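PDB 6OJ1: endo alpha-1,4 polygalactosaminidase from Neosartorya fumigata, which hydrolyses alpha-1,4-linked galactosamine polymers from within the chain as an endo-acting glycoside hydrolase and disrupts microbial biofilms. Local coordinates for residues A[33-38]-A[224-229]; A[90-95]-A[114-119]. All coordinates share one frame; numbering follows the deposited sequence.

Contact 1. Residues A[33-38]-A[224-229]; sequences KWQPAV and GKPVFH
The side chains of Pro36 and Pro226 cross at about a right angle, Pro36 CG 3.9 Å from Pro226 CG, where the loop leading into the first strand of the (beta/alpha)-barrel, 42-45, meets the entry to strand 227-231. The Pro226 ring lies against the backbone of 36-38, its CD 3.4 Å from Pro36 O and its CB 3.6 Å from Ala37 O. Deeper in, Pro36 CG reaches the edge of the Phe228 ring near its plane, 4.3 Å from Phe228 CZ, while Pro226 CB sits over one face of that ring, offset toward the rim. Trp202 of the adjacent strand touches both prolines. Gln35 starts with CG anti to the backbone N (chi1 175°) and then bends at chi2, and its side chain crosses the extended chain of Lys225 at about a right angle, with Gln35 OE1 3.7 Å from Lys225 CG. Gln35 NE2 donates to Pro36 O within its own segment, nearly straight at 173°, and also to Gln201 O; Lys225 NZ is held by Met200 O. Gly224, with positive phi, closes helix 219-222 in a Schellman motif, and Val38 CG2 lies 3.4 Å from Gly224 C.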
loop_
_atom_site.group_PDB
_atom_site.type_symbol
_atom_site.label_atom_id
_atom_site.label_comp_id
_atom_site.label_asym_id
_atom_site.label_seq_id
_atom_site.Cartn_x
_atom_site.Cartn_y
_atom_site.Cartn_z
ATOM N N LYS A 33 -12.834 4.882 11.721
ATOM C CA LYS A 33 -14.209 5.209 11.374
ATOM C C LYS A 33 -14.546 4.842 9.933
ATOM O O LYS A 33 -15.690 4.469 9.651
ATOM C CB LYS A 33 -14.475 6.690 11.637
ATOM C CG LYS A 33 -14.435 7.062 13.109
ATOM C CD LYS A 33 -15.137 8.380 13.361
ATOM N N TRP A 34 -13.585 4.924 9.011
ATOM C CA TRP A 34 -13.827 4.587 7.611
ATOM C C TRP A 34 -13.417 3.138 7.360
ATOM O O TRP A 34 -12.221 2.814 7.350
ATOM C CB TRP A 34 -13.082 5.527 6.667
ATOM C CG TRP A 34 -13.144 5.053 5.233
ATOM C CD1 TRP A 34 -14.262 4.643 4.557
ATOM C CD2 TRP A 34 -12.052 4.937 4.310
ATOM N NE1 TRP A 34 -13.929 4.280 3.271
ATOM C CE2 TRP A 34 -12.579 4.446 3.095
ATOM C CE3 TRP A 34 -10.680 5.198 4.393
ATOM C CZ2 TRP A 34 -11.787 4.214 1.975
ATOM C CZ3 TRP A 34 -9.887 4.974 3.269
ATOM C CH2 TRP A 34 -10.443 4.480 2.081
ATOM N N GLN A 35 -14.410 2.278 7.140
ATOM C CA GLN A 35 -14.177 0.890 6.732
ATOM C C GLN A 35 -14.778 0.677 5.351
ATOM O O GLN A 35 -15.993 0.436 5.231
ATOM C CB GLN A 35 -14.781 -0.093 7.732
ATOM C CG GLN A 35 -14.678 -1.550 7.290
ATOM C CD GLN A 35 -13.239 -2.007 7.076
ATOM O OE1 GLN A 35 -12.497 -2.219 8.036
ATOM N NE2 GLN A 35 -12.841 -2.167 5.807
ATOM N N PRO A 36 -13.982 0.757 4.283
ATOM C CA PRO A 36 -14.535 0.545 2.935
ATOM C C PRO A 36 -15.098 -0.861 2.771
ATOM O O PRO A 36 -14.671 -1.813 3.428
ATOM C CB PRO A 36 -13.333 0.782 2.018
ATOM C CG PRO A 36 -12.120 0.474 2.904
ATOM C CD PRO A 36 -12.530 0.995 4.263
ATOM N N ALA A 37 -16.085 -0.987 1.882
ATOM C CA ALA A 37 -16.762 -2.262 1.717
ATOM C C ALA A 37 -15.931 -3.202 0.851
ATOM O O ALA A 37 -15.139 -2.769 0.014
ATOM C CB ALA A 37 -18.143 -2.062 1.095
ATOM N N VAL A 38 -16.108 -4.507 1.085
ATOM C CA VAL A 38 -15.567 -5.510 0.180
ATOM C C VAL A 38 -16.034 -5.205 -1.237
ATOM O O VAL A 38 -17.198 -4.860 -1.462
ATOM C CB VAL A 38 -16.010 -6.918 0.616
ATOM C CG1 VAL A 38 -15.635 -7.948 -0.446
ATOM C CG2 VAL A 38 -15.386 -7.286 1.963
ATOM N N GLY A 224 -14.999 -9.161 6.087
ATOM C CA GLY A 224 -15.611 -7.899 5.721
ATOM C C GLY A 224 -14.662 -6.806 5.290
ATOM O O GLY A 224 -15.044 -5.632 5.298
ATOM N N LYS A 225 -13.434 -7.148 4.899
ATOM C CA LYS A 225 -12.488 -6.122 4.527
ATOM C C LYS A 225 -11.991 -6.358 3.104
ATOM O O LYS A 225 -11.790 -7.508 2.701
ATOM C CB LYS A 225 -11.313 -6.091 5.519
ATOM C CG LYS A 225 -11.754 -5.637 6.930
ATOM C CD LYS A 225 -10.720 -5.957 8.005
ATOM C CE LYS A 225 -11.215 -5.500 9.372
ATOM N NZ LYS A 225 -10.162 -5.721 10.425
ATOM N N PRO A 226 -11.828 -5.305 2.311
ATOM C CA PRO A 226 -11.479 -5.498 0.901
ATOM C C PRO A 226 -10.016 -5.882 0.729
ATOM O O PRO A 226 -9.176 -5.659 1.607
ATOM C CB PRO A 226 -11.775 -4.129 0.267
ATOM C CG PRO A 226 -11.736 -3.149 1.395
ATOM C CD PRO A 226 -12.167 -3.904 2.627
ATOM N N VAL A 227 -9.732 -6.515 -0.408
ATOM C CA VAL A 227 -8.367 -6.687 -0.891
ATOM C C VAL A 227 -8.236 -5.802 -2.120
ATOM O O VAL A 227 -8.898 -6.039 -3.141
ATOM C CB VAL A 227 -8.023 -8.137 -1.247
ATOM C CG1 VAL A 227 -6.597 -8.180 -1.816
ATOM C CG2 VAL A 227 -8.173 -9.047 -0.036
ATOM N N PHE A 228 -7.389 -4.794 -2.020
ATOM C CA PHE A 228 -7.070 -3.937 -3.155
ATOM C C PHE A 228 -5.945 -4.627 -3.913
ATOM O O PHE A 228 -4.790 -4.636 -3.478
ATOM C CB PHE A 228 -6.739 -2.535 -2.660
ATOM C CG PHE A 228 -7.910 -1.883 -1.987
ATOM C CD1 PHE A 228 -9.106 -1.717 -2.683
ATOM C CD2 PHE A 228 -7.844 -1.466 -0.662
ATOM C CE1 PHE A 228 -10.222 -1.135 -2.076
ATOM C CE2 PHE A 228 -8.950 -0.878 -0.047
ATOM C CZ PHE A 228 -10.141 -0.716 -0.753
ATOM N N HIS A 229 -6.304 -5.242 -5.040
ATOM C CA HIS A 229 -5.512 -6.294 -5.662
ATOM C C HIS A 229 -4.942 -5.805 -6.986
ATOM O O HIS A 229 -5.693 -5.368 -7.862
ATOM C CB HIS A 229 -6.383 -7.540 -5.852
ATOM C CG HIS A 229 -5.771 -8.589 -6.725
ATOM N ND1 HIS A 229 -6.449 -9.146 -7.789
ATOM C CD2 HIS A 229 -4.555 -9.187 -6.694
ATOM C CE1 HIS A 229 -5.674 -10.039 -8.381
ATOM N NE2 HIS A 229 -4.519 -10.079 -7.740
#

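Contact 2. Residues A[90-95]-A[114-119]; sequences SYENWR and PGEKWL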
loop_
_atom_site.group_PDB
_atom_site.type_symbol
_atom_site.label_atom_id
_atom_site.label_comp_id
_atom_site.label_asym_id
_atom_site.label_seq_id
_atom_site.Cartn_x
_atom_site.Cartn_y
_atom_site.Cartn_z
ATOM N N SER A 90 11.161 1.202 3.714
ATOM C CA SER A 90 12.332 1.483 2.897
ATOM C C SER A 90 12.677 2.966 2.931
ATOM O O SER A 90 11.800 3.837 3.021
ATOM C CB SER A 90 12.163 1.028 1.438
ATOM O OG SER A 90 11.509 2.016 0.659
ATOM N N TYR A 91 13.982 3.221 2.893
ATOM C CA TYR A 91 14.528 4.545 2.632
ATOM C C TYR A 91 14.511 4.818 1.134
ATOM O O TYR A 91 15.042 4.024 0.359
ATOM C CB TYR A 91 15.959 4.605 3.158
ATOM C CG TYR A 91 16.760 5.814 2.730
ATOM C CD1 TYR A 91 16.655 7.011 3.419
ATOM C CD2 TYR A 91 17.661 5.739 1.679
ATOM C CE1 TYR A 91 17.403 8.112 3.052
ATOM C CE2 TYR A 91 18.418 6.825 1.304
ATOM C CZ TYR A 91 18.283 8.013 1.996
ATOM O OH TYR A 91 19.043 9.086 1.616
ATOM N N GLU A 92 13.906 5.941 0.736
ATOM C CA GLU A 92 13.850 6.396 -0.648
ATOM C C GLU A 92 14.623 7.698 -0.733
ATOM O O GLU A 92 14.248 8.672 -0.074
ATOM C CB GLU A 92 12.402 6.632 -1.096
ATOM C CG GLU A 92 11.487 5.430 -0.951
ATOM C CD GLU A 92 10.023 5.828 -0.883
ATOM O OE1 GLU A 92 9.648 6.600 0.018
ATOM O OE2 GLU A 92 9.248 5.365 -1.742
ATOM N N ASN A 93 15.692 7.723 -1.535
ATOM C CA ASN A 93 16.604 8.860 -1.478
ATOM C C ASN A 93 16.075 10.091 -2.198
ATOM O O ASN A 93 16.786 11.102 -2.258
ATOM C CB ASN A 93 17.992 8.484 -2.023
ATOM C CG ASN A 93 18.031 8.324 -3.545
ATOM O OD1 ASN A 93 17.019 8.446 -4.248
ATOM N ND2 ASN A 93 19.222 8.047 -4.059
ATOM N N TRP A 94 14.859 10.047 -2.732
ATOM C CA TRP A 94 14.291 11.226 -3.379
ATOM C C TRP A 94 13.242 11.939 -2.535
ATOM O O TRP A 94 12.667 12.930 -3.001
ATOM C CB TRP A 94 13.687 10.852 -4.734
ATOM C CG TRP A 94 12.565 9.865 -4.675
ATOM C CD1 TRP A 94 11.226 10.141 -4.693
ATOM C CD2 TRP A 94 12.679 8.435 -4.618
ATOM N NE1 TRP A 94 10.502 8.972 -4.641
ATOM C CE2 TRP A 94 11.371 7.913 -4.602
ATOM C CE3 TRP A 94 13.760 7.548 -4.573
ATOM C CZ2 TRP A 94 11.112 6.540 -4.542
ATOM C CZ3 TRP A 94 13.502 6.181 -4.508
ATOM C CH2 TRP A 94 12.188 5.693 -4.498
ATOM N N ARG A 95 13.007 11.499 -1.297
ATOM C CA ARG A 95 11.954 12.126 -0.514
ATOM C C ARG A 95 12.478 13.382 0.179
ATOM O O ARG A 95 13.674 13.489 0.465
ATOM C CB ARG A 95 11.399 11.168 0.536
ATOM C CG ARG A 95 10.806 9.887 -0.041
ATOM C CD ARG A 95 9.734 10.197 -1.079
ATOM N NE ARG A 95 9.043 8.980 -1.448
ATOM C CZ ARG A 95 7.988 8.930 -2.253
ATOM N NH1 ARG A 95 7.432 7.756 -2.523
ATOM N NH2 ARG A 95 7.498 10.048 -2.782
ATOM N N PRO A 114 21.433 1.804 -4.464
ATOM C CA PRO A 114 21.471 2.399 -3.117
ATOM C C PRO A 114 20.421 3.465 -2.893
ATOM O O PRO A 114 20.269 3.931 -1.755
ATOM C CB PRO A 114 22.886 2.995 -3.028
ATOM C CG PRO A 114 23.645 2.414 -4.193
ATOM C CD PRO A 114 22.628 2.148 -5.251
ATOM N N GLY A 115 19.702 3.876 -3.936
ATOM C CA GLY A 115 18.654 4.860 -3.758
ATOM C C GLY A 115 17.454 4.361 -2.984
ATOM O O GLY A 115 16.620 5.183 -2.576
ATOM N N GLU A 116 17.336 3.045 -2.785
ATOM C CA GLU A 116 16.281 2.512 -1.935
ATOM C C GLU A 116 16.850 1.391 -1.078
ATOM O O GLU A 116 17.418 0.430 -1.610
ATOM C CB GLU A 116 15.086 2.003 -2.744
ATOM C CG GLU A 116 13.862 1.887 -1.882
ATOM C CD GLU A 116 12.569 1.752 -2.652
ATOM O OE1 GLU A 116 11.512 1.675 -1.987
ATOM O OE2 GLU A 116 12.603 1.729 -3.900
ATOM N N LYS A 117 16.687 1.529 0.238
ATOM C CA LYS A 117 17.293 0.640 1.222
ATOM C C LYS A 117 16.276 0.218 2.276
ATOM O O LYS A 117 15.390 0.986 2.652
ATOM C CB LYS A 117 18.478 1.317 1.931
ATOM C CG LYS A 117 19.648 1.672 1.035
ATOM C CD LYS A 117 20.784 2.258 1.857
ATOM C CE LYS A 117 21.922 2.754 0.964
ATOM N NZ LYS A 117 22.651 1.622 0.332
ATOM N N TRP A 118 16.447 -1.007 2.791
ATOM C CA TRP A 118 15.619 -1.485 3.888
ATOM C C TRP A 118 15.863 -0.657 5.151
ATOM O O TRP A 118 16.987 -0.236 5.427
ATOM C CB TRP A 118 15.907 -2.973 4.143
ATOM C CG TRP A 118 15.398 -3.847 3.030
ATOM C CD1 TRP A 118 16.142 -4.491 2.071
ATOM C CD2 TRP A 118 14.029 -4.125 2.731
ATOM N NE1 TRP A 118 15.309 -5.178 1.209
ATOM C CE2 TRP A 118 14.008 -4.967 1.595
ATOM C CE3 TRP A 118 12.810 -3.754 3.324
ATOM C CZ2 TRP A 118 12.819 -5.444 1.041
ATOM C CZ3 TRP A 118 11.626 -4.227 2.767
ATOM C CH2 TRP A 118 11.641 -5.062 1.632
ATOM N N LEU A 119 14.799 -0.416 5.918
ATOM C CA LEU A 119 14.897 0.325 7.170
ATOM C C LEU A 119 14.903 -0.612 8.368
ATOM O O LEU A 119 14.255 -1.662 8.363
ATOM C CB LEU A 119 13.730 1.290 7.331
ATOM C CG LEU A 119 13.722 2.425 6.311
ATOM C CD1 LEU A 119 12.443 3.240 6.485
ATOM C CD2 LEU A 119 14.983 3.262 6.481
HETATM O O HOH W 1 21.024 6.712 -1.657
#
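Ser90 and Glu116 meet through their side chains: Ser90 OG donates to Glu116 OE1 at 2.7 Å, on the anti lone pair of that oxygen. The serine hydroxyl stands between its backbone N and carbonyl carbon (chi1 85°), while the glutamate chain is extended and passes Tyr91 O, with Glu116 CG 3.3 Å away. The far oxygen, OE2, comes to the edge of the Trp94 ring near its plane, ring and carboxylate standing almost perpendicular. On the backbone, Tyr91 and Lys117 form the hydrogen-bonded antiparallel pair, Tyr91 N to Lys117 O at 2.7 Å and Lys117 N to Tyr91 O at 3.0 Å, and just beyond the strand ends Asn93 N bonds to Gly115 O at 2.9 Å. On the face carrying Tyr91, Leu119 CD2 packs against Tyr91 CB at 3.7 Å. Beside Glu116 and pointing the same way lies Glu92, the two carboxylates close together with Glu92 OE2 4.3 Å from Glu116 OE1. Arg95 holds Glu92: NE and NH1 take one oxygen each, side-on and from above the carboxylate plane, and NH1 also bridges to Asp63. The Trp94 ring sets NE1 over the centre of the guanidinium and rests one face on Glu92 CB. Further out, Ser87 hydrogen-bonds Ser90 OG, and Asp109 forms a salt bridge with Lys117. A type I turn from Glu92 to Arg95 ends this edge strand of a small three-stranded antiparallel sheet, 90-92, 116-119 and 106-109, an excursion inserted after barrel strand 81-87.

The two contacts lie on opposite sides of the chain's centre, their own centres about 29 Å apart and their nearest atoms about 17 Å apart. Contact 1 joins segments 186 residues apart at their closest ends, so both segments of contact 2 fall within the span it brackets. They share no sheet: segment 224-229 runs into strand 227-231 of the main, largely parallel barrel sheet, whereas contact 2 pairs strands of the separate antiparallel sheet between barrel strands 81-87 and 144-148. The division illustrates how a TIM-barrel enzyme is assembled: a long-range contact ties the chain's beginning to a late barrel strand, and a three-stranded antiparallel excursion is inserted between two successive barrel strands.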